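Local coordinates for maltose-binding protein MalE1 (Thermotoga maritima, PDB 6DTU) that binds maltotetraose between its two lobes and, as is usual for its solute-binding protein family, probably delivers malto-oligosaccharides to a membrane transporter, at residues A[9-14]-A[34-39]. Numbering follows the deposited sequence.
With GLC (alpha-D-glucopyranose), chain C; GLC (alpha-D-glucopyranose), chain B.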
loop_
_atom_site.group_PDB
_atom_site.type_symbol
_atom_site.label_atom_id
_atom_site.label_comp_id
_atom_site.label_asym_id
_atom_site.label_seq_id
_atom_site.Cartn_x
_atom_site.Cartn_y
_atom_site.Cartn_z
ATOM N N CYS A 9 -12.011 -2.579 8.140
ATOM C CA CYS A 9 -10.909 -1.718 7.730
ATOM C C CYS A 9 -9.716 -2.022 8.613
ATOM O O CYS A 9 -9.842 -2.646 9.672
ATOM C CB CYS A 9 -11.271 -0.225 7.795
ATOM S SG CYS A 9 -11.635 0.381 9.449
ATOM N N SER A 10 -8.562 -1.539 8.183
ATOM C CA SER A 10 -7.363 -1.713 8.982
ATOM C C SER A 10 -7.414 -0.806 10.208
ATOM O O SER A 10 -8.317 0.008 10.383
ATOM C CB SER A 10 -6.121 -1.386 8.151
ATOM O OG SER A 10 -5.899 0.012 8.144
ATOM N N GLU A 11 -6.385 -0.906 11.055
ATOM C CA GLU A 11 -6.367 -0.084 12.258
ATOM C C GLU A 11 -6.328 1.409 11.954
ATOM O O GLU A 11 -6.793 2.207 12.771
ATOM C CB GLU A 11 -5.189 -0.455 13.170
ATOM C CG GLU A 11 -3.831 -0.067 12.644
ATOM C CD GLU A 11 -3.155 -1.217 11.972
ATOM O OE1 GLU A 11 -3.891 -2.123 11.531
ATOM O OE2 GLU A 11 -1.903 -1.235 11.899
ATOM N N LYS A 12 -5.807 1.795 10.786
ATOM C CA LYS A 12 -5.567 3.207 10.517
ATOM C C LYS A 12 -6.860 4.000 10.382
ATOM O O LYS A 12 -6.889 5.180 10.732
ATOM C CB LYS A 12 -4.709 3.376 9.259
ATOM C CG LYS A 12 -3.336 2.679 9.325
ATOM C CD LYS A 12 -2.464 3.187 10.488
ATOM C CE LYS A 12 -1.112 2.492 10.512
ATOM N NZ LYS A 12 -0.218 3.072 11.566
ATOM N N GLN A 13 -7.925 3.384 9.876
ATOM C CA GLN A 13 -9.163 4.085 9.574
ATOM C C GLN A 13 -10.231 3.909 10.638
ATOM O O GLN A 13 -11.292 4.533 10.525
ATOM C CB GLN A 13 -9.728 3.660 8.203
ATOM C CG GLN A 13 -8.773 3.764 7.021
ATOM C CD GLN A 13 -8.022 2.484 6.747
ATOM O OE1 GLN A 13 -8.047 1.550 7.545
ATOM N NE2 GLN A 13 -7.332 2.440 5.635
ATOM N N VAL A 14 -9.966 3.122 11.693
ATOM C CA VAL A 14 -11.038 2.766 12.629
ATOM C C VAL A 14 -11.608 4.005 13.318
ATOM O O VAL A 14 -12.827 4.183 13.387
ATOM C CB VAL A 14 -10.551 1.734 13.661
ATOM C CG1 VAL A 14 -11.560 1.668 14.802
ATOM C CG2 VAL A 14 -10.305 0.363 13.020
ATOM N N VAL A 34 -17.864 -0.347 12.894
ATOM C CA VAL A 34 -16.538 -0.380 12.302
ATOM C C VAL A 34 -15.729 -1.476 12.987
ATOM O O VAL A 34 -15.425 -1.393 14.190
ATOM C CB VAL A 34 -15.843 0.984 12.433
ATOM C CG1 VAL A 34 -14.477 0.912 11.802
ATOM C CG2 VAL A 34 -16.703 2.096 11.793
ATOM N N GLN A 35 -15.337 -2.480 12.206
ATOM C CA GLN A 35 -14.628 -3.655 12.696
ATOM C C GLN A 35 -13.199 -3.644 12.153
ATOM O O GLN A 35 -12.988 -3.766 10.940
ATOM C CB GLN A 35 -15.343 -4.906 12.184
ATOM C CG GLN A 35 -14.632 -6.234 12.465
ATOM C CD GLN A 35 -14.475 -6.527 13.932
ATOM O OE1 GLN A 35 -15.451 -6.841 14.616
ATOM N NE2 GLN A 35 -13.252 -6.395 14.439
ATOM N N TYR A 36 -12.225 -3.554 13.061
ATOM C CA TYR A 36 -10.821 -3.707 12.700
ATOM C C TYR A 36 -10.562 -5.100 12.155
ATOM O O TYR A 36 -10.992 -6.099 12.739
ATOM C CB TYR A 36 -9.923 -3.493 13.928
ATOM C CG TYR A 36 -8.559 -4.174 13.774
ATOM C CD1 TYR A 36 -7.618 -3.709 12.844
ATOM C CD2 TYR A 36 -8.241 -5.318 14.496
ATOM C CE1 TYR A 36 -6.393 -4.329 12.676
ATOM C CE2 TYR A 36 -7.012 -5.942 14.328
ATOM C CZ TYR A 36 -6.097 -5.448 13.415
ATOM O OH TYR A 36 -4.873 -6.079 13.245
ATOM N N VAL A 37 -9.865 -5.163 11.025
ATOM C CA VAL A 37 -9.337 -6.413 10.482
ATOM C C VAL A 37 -7.912 -6.124 10.029
ATOM O O VAL A 37 -7.655 -5.100 9.388
ATOM C CB VAL A 37 -10.187 -6.952 9.307
ATOM C CG1 VAL A 37 -9.620 -8.244 8.781
ATOM C CG2 VAL A 37 -11.660 -7.132 9.714
ATOM N N ASN A 38 -6.975 -7.003 10.374
ATOM C CA ASN A 38 -5.612 -6.842 9.882
ATOM C C ASN A 38 -5.615 -6.700 8.364
ATOM O O ASN A 38 -6.300 -7.449 7.663
ATOM C CB ASN A 38 -4.830 -8.094 10.278
ATOM C CG ASN A 38 -3.375 -8.052 9.847
ATOM O OD1 ASN A 38 -2.690 -7.037 9.968
ATOM N ND2 ASN A 38 -2.905 -9.173 9.290
ATOM N N PHE A 39 -4.861 -5.718 7.860
ATOM C CA PHE A 39 -4.973 -5.356 6.451
ATOM C C PHE A 39 -4.770 -6.555 5.528
ATOM O O PHE A 39 -5.556 -6.775 4.600
ATOM C CB PHE A 39 -4.004 -4.235 6.088
ATOM C CG PHE A 39 -4.041 -3.899 4.624
ATOM C CD1 PHE A 39 -5.019 -3.053 4.128
ATOM C CD2 PHE A 39 -3.165 -4.503 3.737
ATOM C CE1 PHE A 39 -5.093 -2.753 2.785
ATOM C CE2 PHE A 39 -3.247 -4.221 2.395
ATOM C CZ PHE A 39 -4.200 -3.348 1.912
HETATM C C1 GLC C . -2.151 -0.485 7.468
HETATM C C2 GLC C . -2.520 0.320 6.286
HETATM C C3 GLC C . -2.321 -0.422 5.028
HETATM C C4 GLC C . -0.914 -0.893 4.897
HETATM C C5 GLC C . -0.554 -1.834 6.077
HETATM C C6 GLC C . 0.804 -2.167 6.144
HETATM O O1 GLC C . -3.014 -1.569 7.595
HETATM O O2 GLC C . -3.927 0.693 6.449
HETATM O O3 GLC C . -2.669 0.504 3.935
HETATM O O4 GLC C . -0.756 -1.624 3.651
HETATM O O5 GLC C . -0.799 -0.995 7.342
HETATM O O6 GLC C . 0.985 -3.144 7.175
HETATM C C1 GLC B . 0.282 -1.102 2.875
HETATM C C2 GLC B . -0.238 -0.807 1.515
HETATM C C3 GLC B . -0.816 -1.998 0.900
HETATM C C4 GLC B . 0.196 -3.122 0.817
HETATM C C5 GLC B . 0.808 -3.449 2.212
HETATM C C6 GLC B . 1.943 -4.321 2.131
HETATM O O2 GLC B . -1.314 0.164 1.672
HETATM O O3 GLC B . -1.222 -1.716 -0.491
HETATM O O4 GLC B . -0.465 -4.356 0.367
HETATM O O5 GLC B . 1.322 -2.128 2.771
HETATM O O6 GLC B . 2.232 -4.807 3.432
HETATM O O HOH W 1 -2.558 -4.074 12.925
#
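Cys-9, Val-14 and Val-34 form the apolar centre where strands 4-9 and 31-36, joined by helix 14-28 in a parallel beta-alpha-beta crossover, run out at their C-terminal ends toward the sugar site of this periplasmic binding protein. Cys-9 SG sits between its own N and C (chi1 64°), which brings it 3.7 Å from CG1 of Val-34; both side chains also touch Leu-17 of the crossover helix. Val-14, at the start of that helix, meets Val-34 CG1 with its own CG1 at 4.3 Å. It crosses Tyr-36 obliquely, its CG2 4.0 Å from Tyr-36 CB.

Two backbone bonds grip Cys-9: its N donates to Gln-35 O, and Val-37 N gives its hydrogen to Cys-9 O at 2.9 Å and 165°, from above the carbonyl plane. Beyond this parallel bridge, Ser-10 CA lies 3.4 Å from Val-37 O in a CA-H...O contact. The two segments stay together as far as Ser-10 and Phe-39, both part of the sugar pocket. Phe-39 extends with CG anti to its backbone N; its ring edge faces Ser-10 CB, while O4 of the chain C glucose stands over one face, offset toward the rim. An alanine here would remove the ring, and with it would probably go its packing against two linked glucose units and against Trp-65.

On the solvent side, Glu-11 and Tyr-36 run alongside each other with carboxylate and ring planes 68° apart. Water 1 joins them, donating a weak hydrogen bond to Glu-11 OE1. The same water shares a hydrogen bond of 3.1 Å with Tyr-36 OH. Ser-10 OG accepts two hydrogen bonds: one comes from N of Lys-12, in an ST turn. The other reaches Ser-10 OG from O2 of the chain C glucose at 2.7 Å.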